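Local coordinates for protein fructose-1,6-bisphosphatase/inositol-1-monophosphatase (Thermotoga maritima, PDB 2P3N) that is a magnesium-dependent phosphatase of broad specificity that hydrolyses fructose 1,6-bisphosphate and inositol monophosphates and assembles as a homotetramer, at residues Arg12-Leu17 and Arg43-Met48; Gly23-Val28 and Ile37-Asp42; Ala64-Phe69 and Ile78-Gly83; Ser95-Tyr100 and Ile202-Ile207. All blocks are in the same frame, centred on the assembly; numbering follows the deposited sequence.

Overall arrangement
The four contacts lie around one magnesium site, which only interaction 3 touches, through Glu-65, Asp-79 and Ile-81; the side chains of Val-38, Ser-97 and Ala-45 in interactions 2, 4 and 1 stay about 7, 8 and 9 Å from the ion. Interaction 4, its centre about 11 Å from that of interaction 3, backs it through the neighbouring strand: Asp-82 N lies 2.7 Å from Ser-95 O and Asp-79 N 3.0 Å from Ser-97 O, both probable hydrogen bonds. Interactions 1 and 2, centres about 13 Å apart, share helix 40-56: the first packs it on helix 2-21, the second caps its start, where Asp-42 O packs 3.0 Å from Pro-80 CB.

Interaction 1: residues Arg12-Leu17 and Arg43-Met48; sequences RKVGHL and REAQRM
The guanidinium of Arg-47 meets Glu-44 CB edge-on and in plane, a neighbour on its own helix, and takes no part in the seam with residues 12-17. The seam itself is apolar and is carried by five side chains. Val-14 has CG1 anti to its backbone N (chi1 -179°), which sets that methyl 4.0 Å from Ala-45 CB; its other methyl, CG2, lies 3.8 Å from Met-48 CG, the two side chains running antiparallel alongside one another. Leu-17 lies aslant Glu-44, its CD2 3.7 Å from Glu-44 CG on the aliphatic stem of the acid and 4.2 Å from the Met-48 sulfur, SD. An alanine at Val-14 would probably loosen the seam, because both branches that reach Ala-45 and Met-48 would be gone. Ala-45 also touches Pro-80 of the metal-binding loop, while Leu-17 packs in addition on Ile-20 of a second subunit. With axes 10.0 Å apart and 156° between their N-to-C axis directions, residues 12-17 and 43-48 form a near-antiparallel helix pair, the outer helical layer of the layered alpha/beta fold of the inositol monophosphatase superfamily.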
# COMPACT_ATOMS: atom_id res chain seq x y z
N ARG A 12 11.79 5.65 6.94
CA ARG A 12 11.07 4.69 6.14
C ARG A 12 11.51 3.28 6.48
O ARG A 12 10.71 2.35 6.44
CB ARG A 12 11.26 4.97 4.65
CG ARG A 12 10.26 5.98 4.10
CD ARG A 12 10.51 6.36 2.66
NE ARG A 12 9.43 7.20 2.16
CZ ARG A 12 9.37 7.71 0.93
NH1 ARG A 12 10.34 7.47 0.05
NH2 ARG A 12 8.33 8.45 0.57
N LYS A 13 12.78 3.13 6.84
CA LYS A 13 13.32 1.82 7.20
C LYS A 13 12.83 1.43 8.61
O LYS A 13 12.32 0.33 8.83
CB LYS A 13 14.85 1.87 7.17
CG LYS A 13 15.55 0.54 7.38
CD LYS A 13 17.01 0.78 7.76
CE LYS A 13 17.83 -0.52 7.83
NZ LYS A 13 18.13 -1.11 6.49
N VAL A 14 13.00 2.34 9.55
CA VAL A 14 12.57 2.10 10.92
C VAL A 14 11.06 1.87 10.96
O VAL A 14 10.56 1.07 11.76
CB VAL A 14 12.94 3.29 11.82
CG1 VAL A 14 12.52 3.01 13.25
CG2 VAL A 14 14.44 3.54 11.75
N GLY A 15 10.33 2.55 10.09
CA GLY A 15 8.89 2.39 10.05
C GLY A 15 8.48 0.94 9.96
O GLY A 15 7.45 0.53 10.51
N HIS A 16 9.29 0.13 9.28
CA HIS A 16 9.00 -1.29 9.11
C HIS A 16 9.17 -2.09 10.40
O HIS A 16 8.48 -3.09 10.61
CB HIS A 16 9.89 -1.87 8.02
CG HIS A 16 9.56 -1.37 6.66
ND1 HIS A 16 8.35 -1.62 6.04
CD2 HIS A 16 10.26 -0.60 5.80
CE1 HIS A 16 8.33 -1.03 4.87
NE2 HIS A 16 9.48 -0.40 4.69
N LEU A 17 10.10 -1.66 11.25
CA LEU A 17 10.32 -2.35 12.51
C LEU A 17 9.09 -2.13 13.36
O LEU A 17 8.68 -3.01 14.11
CB LEU A 17 11.53 -1.79 13.23
CG LEU A 17 11.55 -2.12 14.72
CD1 LEU A 17 11.83 -3.60 14.89
CD2 LEU A 17 12.58 -1.28 15.43
N ARG A 43 11.70 2.61 22.35
CA ARG A 43 13.14 2.64 22.61
C ARG A 43 13.97 1.97 21.52
O ARG A 43 15.02 2.47 21.14
CB ARG A 43 13.47 1.93 23.92
CG ARG A 43 12.84 2.52 25.16
CD ARG A 43 13.33 1.75 26.38
NE ARG A 43 12.67 2.16 27.61
CZ ARG A 43 11.43 1.82 27.95
NH1 ARG A 43 10.72 1.04 27.14
NH2 ARG A 43 10.90 2.25 29.08
N GLU A 44 13.52 0.82 21.06
CA GLU A 44 14.23 0.10 20.03
C GLU A 44 14.24 0.94 18.76
O GLU A 44 15.24 0.98 18.05
CB GLU A 44 13.53 -1.24 19.82
CG GLU A 44 14.06 -2.08 18.69
CD GLU A 44 13.48 -3.48 18.71
OE1 GLU A 44 12.32 -3.64 19.14
OE2 GLU A 44 14.19 -4.41 18.29
N ALA A 45 13.13 1.62 18.50
CA ALA A 45 13.01 2.46 17.32
C ALA A 45 13.92 3.66 17.47
O ALA A 45 14.55 4.10 16.50
CB ALA A 45 11.57 2.93 17.16
N GLN A 46 14.01 4.17 18.69
CA GLN A 46 14.86 5.32 18.96
C GLN A 46 16.32 4.97 18.85
O GLN A 46 17.13 5.78 18.40
CB GLN A 46 14.58 5.86 20.35
CG GLN A 46 15.20 7.23 20.57
CD GLN A 46 14.97 7.74 21.96
OE1 GLN A 46 15.81 7.54 22.84
NE2 GLN A 46 13.83 8.39 22.18
N ARG A 47 16.67 3.75 19.28
CA ARG A 47 18.07 3.30 19.22
C ARG A 47 18.45 3.19 17.76
O ARG A 47 19.50 3.69 17.33
CB ARG A 47 18.25 1.92 19.87
CG ARG A 47 18.02 1.87 21.36
CD ARG A 47 18.53 0.56 21.95
NE ARG A 47 18.03 0.31 23.30
CZ ARG A 47 16.80 -0.11 23.58
NH1 ARG A 47 15.93 -0.33 22.60
NH2 ARG A 47 16.44 -0.32 24.84
N MET A 48 17.59 2.54 16.99
CA MET A 48 17.82 2.37 15.58
C MET A 48 18.13 3.72 14.92
O MET A 48 19.12 3.86 14.19
CB MET A 48 16.60 1.70 14.93
CG MET A 48 16.88 1.19 13.52
SD MET A 48 15.76 -0.11 12.95
CE MET A 48 16.72 -1.60 13.31

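Interaction 2: residues Gly23-Val28 and Ile37-Asp42; sequences GRVDNV and IVTEID
Three side chains of the loop 23-28 meet the turn from strand 37-38 into helix 40-56. Val-25 lies at a slant to Thr-39, with CG2 3.8 Å from Thr-39 CB, and runs antiparallel alongside Ile-41, the same methyl lying 3.8 Å from Ile-41 CD1. Val-28, with CG1 anti to its backbone N (chi1 -173°), is likewise aslant Ile-37 and presses that methyl to 3.4 Å from Ile-37 CD1, tighter than usual van der Waals contact. The Asn-27 side chain slants across that of Glu-40, with amide and carboxylate planes 50° apart. Thr-39 works in two directions: its carbon atoms face Val-25, while OG1, between backbone N and carbonyl carbon (chi1 73°), turns to the helix start. There OG1 accepts from Ile-41 N at 3.2 Å and donates to the anti lone pair of Asp-42 OD2 at 2.5 Å. Asp-42 OD2 is gripped a second time by Thr-39 N, at 2.8 Å and from above the carboxylate plane, and OD1 of this acid bonds Thr-84, a probable substrate ligand. A valine at Thr-39 would probably leave the first turn less well fixed, since both hydroxyl bonds would be lost. Val-88 of helix 84-89 covers the apolar patch, touching Val-25, Val-28, Ile-37 and Thr-39. Thr-39 at the N-cap and Asp-42 three residues on make this a capping box at the head of helix 40-56.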
# COMPACT_ATOMS: atom_id res chain seq x y z
N GLY A 23 0.08 -2.73 17.10
CA GLY A 23 -1.06 -3.35 17.76
C GLY A 23 -0.71 -4.64 18.49
O GLY A 23 -1.59 -5.28 19.06
N ARG A 24 0.56 -5.02 18.50
CA ARG A 24 0.97 -6.26 19.13
C ARG A 24 2.03 -6.12 20.21
O ARG A 24 2.86 -7.01 20.37
CB ARG A 24 1.49 -7.23 18.06
CG ARG A 24 0.45 -7.70 17.06
CD ARG A 24 1.09 -8.26 15.77
NE ARG A 24 1.41 -7.20 14.80
CZ ARG A 24 1.86 -7.42 13.56
NH1 ARG A 24 2.12 -6.40 12.76
NH2 ARG A 24 2.05 -8.66 13.13
N VAL A 25 2.03 -5.01 20.95
CA VAL A 25 3.00 -4.86 22.04
C VAL A 25 2.27 -5.18 23.34
O VAL A 25 1.36 -4.46 23.76
CB VAL A 25 3.62 -3.44 22.11
CG1 VAL A 25 2.53 -2.39 22.19
CG2 VAL A 25 4.52 -3.33 23.32
N ASP A 26 2.67 -6.27 23.99
CA ASP A 26 2.03 -6.69 25.23
C ASP A 26 2.55 -5.93 26.45
O ASP A 26 1.83 -5.76 27.44
CB ASP A 26 2.23 -8.20 25.43
CG ASP A 26 3.67 -8.64 25.21
OD1 ASP A 26 3.90 -9.86 25.04
OD2 ASP A 26 4.57 -7.77 25.20
N ASN A 27 3.77 -5.43 26.35
CA ASN A 27 4.43 -4.69 27.42
C ASN A 27 4.16 -3.18 27.46
O ASN A 27 5.04 -2.39 27.11
CB ASN A 27 5.93 -4.91 27.29
CG ASN A 27 6.45 -4.56 25.89
OD1 ASN A 27 6.09 -5.21 24.90
ND2 ASN A 27 7.29 -3.53 25.81
N VAL A 28 2.98 -2.75 27.90
CA VAL A 28 2.73 -1.31 27.96
C VAL A 28 3.24 -0.74 29.29
O VAL A 28 2.92 -1.26 30.36
CB VAL A 28 1.24 -0.97 27.81
CG1 VAL A 28 1.06 0.53 27.72
CG2 VAL A 28 0.68 -1.63 26.56
N ILE A 37 2.06 6.72 28.03
CA ILE A 37 2.81 5.47 28.05
C ILE A 37 3.98 5.40 27.06
O ILE A 37 4.13 6.23 26.16
CB ILE A 37 1.88 4.28 27.75
CG1 ILE A 37 1.24 4.48 26.37
CG2 ILE A 37 0.83 4.14 28.84
CD1 ILE A 37 0.57 3.25 25.81
N VAL A 38 4.79 4.37 27.25
CA VAL A 38 5.93 4.13 26.39
C VAL A 38 6.09 2.61 26.35
O VAL A 38 5.63 1.91 27.27
CB VAL A 38 7.23 4.79 26.95
CG1 VAL A 38 7.58 4.21 28.32
CG2 VAL A 38 8.39 4.59 25.97
N THR A 39 6.71 2.10 25.28
CA THR A 39 6.93 0.67 25.15
C THR A 39 8.39 0.42 24.84
O THR A 39 9.18 1.36 24.68
CB THR A 39 6.05 0.07 24.02
OG1 THR A 39 6.55 0.46 22.73
CG2 THR A 39 4.62 0.55 24.15
N GLU A 40 8.75 -0.86 24.76
CA GLU A 40 10.12 -1.24 24.46
C GLU A 40 10.41 -0.99 22.98
O GLU A 40 11.58 -0.89 22.57
CB GLU A 40 10.33 -2.73 24.78
CG GLU A 40 11.78 -3.20 24.65
CD GLU A 40 12.72 -2.52 25.65
OE1 GLU A 40 13.96 -2.55 25.44
OE2 GLU A 40 12.21 -1.95 26.64
N ILE A 41 9.36 -0.87 22.16
CA ILE A 41 9.56 -0.62 20.74
C ILE A 41 9.83 0.87 20.50
O ILE A 41 10.48 1.23 19.51
CB ILE A 41 8.36 -1.09 19.90
CG1 ILE A 41 8.14 -2.59 20.10
CG2 ILE A 41 8.64 -0.89 18.42
CD1 ILE A 41 7.81 -2.98 21.50
N ASP A 42 9.33 1.73 21.39
CA ASP A 42 9.59 3.17 21.28
C ASP A 42 11.11 3.32 21.38
O ASP A 42 11.74 4.03 20.59
CB ASP A 42 8.94 3.93 22.45
CG ASP A 42 7.41 4.00 22.36
OD1 ASP A 42 6.86 5.09 22.09
OD2 ASP A 42 6.75 2.97 22.58

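Interaction 3: residues Ala64-Phe69 and Ile78-Gly83; sequences AEEGIF and IDPIDG. With MG (magnesium ion), chain E.
Asp-79 OD2 is gripped twice, by the magnesium ion at 2.2 Å and, weakly, by Ile-81 N at 3.3 Å. Glu-65 OE1 also binds the ion, at 2.1 Å, and so comes within 2.9 Å of Asp-79 OD2; the cation probably offsets the repulsion between them. The two acids run side by side in the same direction, with carboxylate planes 88° apart. Glu-65 is extended, CG anti to its backbone N (chi1 164°), and thus spans the gap to the metal. Ile-81 O binds the magnesium at 2.1 Å, trans to Glu-65 OE1, and three waters complete an octahedron. One of these waters donates to Asp-79 OD1. Another donates to Glu-66 OE1 at 2.8 Å and accepts from Ile-81 N, so Glu-66 is a second-shell residue; its OE1 also touches Pro-80 CG, and its OE2 makes a salt bridge to Lys-31. Behind the site, Glu-65 N donates to Ile-78 O at 3.0 Å, nearly along the carbonyl axis, continuing the parallel pairing of Ala-64 with Ile-78. This fixes the loop bearing Glu-65 beside the strand bearing Asp-79. Asp-82, with Asp-79 and Asp-201, probably binds a second magnesium. Residues 79-84 spell Asp-Pro-Ile-Asp-Gly-Thr, the metal-binding signature of the inositol monophosphatase superfamily active site.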
# COMPACT_ATOMS: atom_id res chain seq x y z
N ALA A 64 15.90 13.26 22.00
CA ALA A 64 14.92 12.24 21.70
C ALA A 64 13.95 12.06 22.87
O ALA A 64 14.36 12.05 24.04
CB ALA A 64 15.64 10.91 21.36
N GLU A 65 12.67 11.94 22.56
CA GLU A 65 11.65 11.79 23.58
C GLU A 65 12.07 10.85 24.70
O GLU A 65 12.19 11.25 25.85
CB GLU A 65 10.34 11.28 22.98
CG GLU A 65 9.40 10.75 24.03
CD GLU A 65 7.98 10.71 23.57
OE1 GLU A 65 7.75 10.25 22.43
OE2 GLU A 65 7.10 11.11 24.36
N GLU A 66 12.30 9.60 24.35
CA GLU A 66 12.67 8.59 25.32
C GLU A 66 14.08 8.71 25.88
O GLU A 66 14.95 7.91 25.53
CB GLU A 66 12.47 7.21 24.70
CG GLU A 66 11.15 6.54 25.07
CD GLU A 66 9.94 7.30 24.59
OE1 GLU A 66 9.73 7.35 23.37
OE2 GLU A 66 9.21 7.84 25.44
N GLY A 67 14.33 9.70 26.73
CA GLY A 67 15.64 9.81 27.34
C GLY A 67 16.68 10.85 26.94
O GLY A 67 17.04 11.68 27.76
N ILE A 68 17.18 10.80 25.71
CA ILE A 68 18.21 11.73 25.27
C ILE A 68 17.74 13.18 25.16
O ILE A 68 16.95 13.52 24.28
CB ILE A 68 18.78 11.31 23.90
CG1 ILE A 68 18.99 9.79 23.87
CG2 ILE A 68 20.10 12.04 23.63
CD1 ILE A 68 19.34 9.24 22.51
N PHE A 69 18.23 14.04 26.05
CA PHE A 69 17.83 15.45 26.04
C PHE A 69 18.98 16.45 25.90
O PHE A 69 19.06 17.42 26.65
CB PHE A 69 17.06 15.78 27.33
CG PHE A 69 15.89 14.87 27.59
CD1 PHE A 69 14.98 14.55 26.58
CD2 PHE A 69 15.67 14.34 28.87
CE1 PHE A 69 13.88 13.73 26.83
CE2 PHE A 69 14.58 13.53 29.13
CZ PHE A 69 13.68 13.22 28.11
N ILE A 78 14.10 13.90 17.87
CA ILE A 78 13.48 12.63 17.51
C ILE A 78 12.32 12.17 18.36
O ILE A 78 12.36 12.23 19.58
CB ILE A 78 14.55 11.52 17.58
CG1 ILE A 78 15.71 11.87 16.65
CG2 ILE A 78 13.94 10.15 17.28
CD1 ILE A 78 17.00 11.16 17.00
N ASP A 79 11.27 11.73 17.70
CA ASP A 79 10.15 11.15 18.41
C ASP A 79 10.04 9.76 17.78
O ASP A 79 9.54 9.61 16.66
CB ASP A 79 8.85 11.93 18.22
CG ASP A 79 7.75 11.44 19.16
OD1 ASP A 79 6.82 12.21 19.48
OD2 ASP A 79 7.82 10.27 19.58
N PRO A 80 10.57 8.74 18.48
CA PRO A 80 10.53 7.36 17.97
C PRO A 80 9.12 6.89 17.58
O PRO A 80 8.95 6.20 16.59
CB PRO A 80 11.15 6.56 19.12
CG PRO A 80 10.83 7.39 20.35
CD PRO A 80 11.11 8.78 19.85
N ILE A 81 8.11 7.26 18.37
CA ILE A 81 6.74 6.88 18.04
C ILE A 81 5.81 7.96 18.52
O ILE A 81 5.54 8.05 19.72
CB ILE A 81 6.27 5.56 18.70
CG1 ILE A 81 7.11 4.37 18.21
CG2 ILE A 81 4.80 5.32 18.36
CD1 ILE A 81 6.74 3.04 18.82
N ASP A 82 5.32 8.78 17.60
CA ASP A 82 4.39 9.83 17.97
C ASP A 82 3.00 9.23 17.83
O ASP A 82 2.48 9.06 16.73
CB ASP A 82 4.57 11.04 17.04
CG ASP A 82 3.68 12.21 17.43
OD1 ASP A 82 3.79 13.28 16.80
OD2 ASP A 82 2.86 12.06 18.36
N GLY A 83 2.40 8.88 18.96
CA GLY A 83 1.08 8.27 18.93
C GLY A 83 1.22 6.84 19.43
O GLY A 83 0.67 5.91 18.84
MG MG E . 6.50 9.32 21.02
O HOH W 1 7.88 7.56 21.33
O HOH W 2 5.11 10.88 21.30
O HOH W 3 5.39 8.60 22.44

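Interaction 4: residues Ser95-Tyr100 and Ile202-Ile207; sequences SISLAY and IAAGLI
Here helix 199-211 lies against strand 95-102 of the large mixed sheet, and the contact belongs to the layer of helix behind the magnesium site. Over the two short segments the axes approach to 6.8 Å with 70° between their directions, a closeness permitted by small side chains. Ala-99 points its CB at the flank of Ala-203 CB, 3.4 Å away and tighter than usual van der Waals contact, and the same Ala-99 CB lies 4.2 Å from Ala-204 CB. Two residues earlier on the same strand face, Ser-97 has OG anti to its backbone N (chi1 -161°), bringing that oxygen to 3.1 Å from Ala-204 CB. The hydroxyl also accepts from a water at 3.2 Å, and this water accepts from Gly-205 N at 2.7 Å. The helix is kinked where the N atoms of Ala-204 and Gly-205 lack a bond to the preceding turn, so the water supplies a buried amide with the partner the kink denies it. Leu-98 points away, to the other sheet face, where it and Ile-96 pack on helix 2-21. On its far side the helix turns Ile-202 and Leu-206 to Phe-231 of the second sheet. Asp-201, a probable ligand of the second magnesium, and Ala-203 belong to the family's Trp-Asp-x-Ala motif, here followed by Ala-204, on the central helical layer between the two sheets of the alpha-beta-alpha-beta-alpha fold.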
# COMPACT_ATOMS: atom_id res chain seq x y z
N SER A 95 3.28 7.90 13.90
CA SER A 95 4.37 8.24 13.00
C SER A 95 5.71 8.37 13.71
O SER A 95 5.79 8.29 14.94
CB SER A 95 4.05 9.56 12.29
OG SER A 95 3.70 10.56 13.23
N ILE A 96 6.76 8.56 12.91
CA ILE A 96 8.11 8.75 13.41
C ILE A 96 8.47 10.16 12.98
O ILE A 96 8.25 10.54 11.84
CB ILE A 96 9.13 7.80 12.77
CG1 ILE A 96 8.64 6.35 12.84
CG2 ILE A 96 10.45 7.92 13.49
CD1 ILE A 96 9.66 5.36 12.23
N SER A 97 9.03 10.95 13.88
CA SER A 97 9.36 12.30 13.51
C SER A 97 10.84 12.62 13.72
O SER A 97 11.45 12.21 14.71
CB SER A 97 8.49 13.27 14.30
OG SER A 97 8.46 14.55 13.69
N LEU A 98 11.40 13.35 12.75
CA LEU A 98 12.81 13.75 12.78
C LEU A 98 12.98 15.18 12.26
O LEU A 98 12.77 15.44 11.08
CB LEU A 98 13.67 12.82 11.92
CG LEU A 98 15.18 13.11 12.01
CD1 LEU A 98 15.65 12.89 13.45
CD2 LEU A 98 15.95 12.20 11.07
N ALA A 99 13.36 16.09 13.15
CA ALA A 99 13.60 17.47 12.76
C ALA A 99 15.07 17.78 13.00
O ALA A 99 15.65 17.28 13.96
CB ALA A 99 12.73 18.43 13.59
N TYR A 100 15.67 18.58 12.12
CA TYR A 100 17.06 18.98 12.31
C TYR A 100 17.11 20.48 12.57
O TYR A 100 16.98 21.29 11.66
CB TYR A 100 17.95 18.66 11.11
CG TYR A 100 19.34 19.21 11.32
CD1 TYR A 100 20.18 18.69 12.32
CD2 TYR A 100 19.80 20.30 10.59
CE1 TYR A 100 21.42 19.26 12.59
CE2 TYR A 100 21.04 20.88 10.85
CZ TYR A 100 21.84 20.36 11.85
OH TYR A 100 23.05 20.95 12.11
N ILE A 202 6.44 18.68 17.78
CA ILE A 202 6.16 19.73 16.81
C ILE A 202 7.30 20.31 15.96
O ILE A 202 7.03 21.10 15.06
CB ILE A 202 5.42 20.91 17.49
CG1 ILE A 202 6.15 21.34 18.77
CG2 ILE A 202 4.01 20.51 17.83
CD1 ILE A 202 7.47 22.06 18.54
N ALA A 203 8.54 19.93 16.22
CA ALA A 203 9.67 20.47 15.45
C ALA A 203 9.60 20.19 13.95
O ALA A 203 9.97 21.04 13.14
CB ALA A 203 10.99 19.95 16.02
N ALA A 204 9.14 19.00 13.59
CA ALA A 204 9.06 18.63 12.19
C ALA A 204 7.80 19.20 11.57
O ALA A 204 7.83 19.73 10.47
CB ALA A 204 9.08 17.13 12.04
N GLY A 205 6.69 19.11 12.30
CA GLY A 205 5.43 19.62 11.79
C GLY A 205 5.43 21.13 11.64
O GLY A 205 4.57 21.70 10.97
N LEU A 206 6.40 21.78 12.26
CA LEU A 206 6.49 23.22 12.20
C LEU A 206 7.02 23.74 10.87
O LEU A 206 6.41 24.61 10.25
CB LEU A 206 7.35 23.74 13.35
CG LEU A 206 7.42 25.26 13.45
CD1 LEU A 206 7.25 25.69 14.89
CD2 LEU A 206 8.74 25.74 12.88
N ILE A 207 8.15 23.21 10.42
CA ILE A 207 8.72 23.66 9.15
C ILE A 207 7.88 23.18 7.97
O ILE A 207 7.85 23.83 6.93
CB ILE A 207 10.19 23.19 8.98
CG1 ILE A 207 10.76 23.76 7.68
CG2 ILE A 207 10.27 21.67 8.99
CD1 ILE A 207 12.27 23.63 7.53
O HOH W 4 6.69 17.13 14.20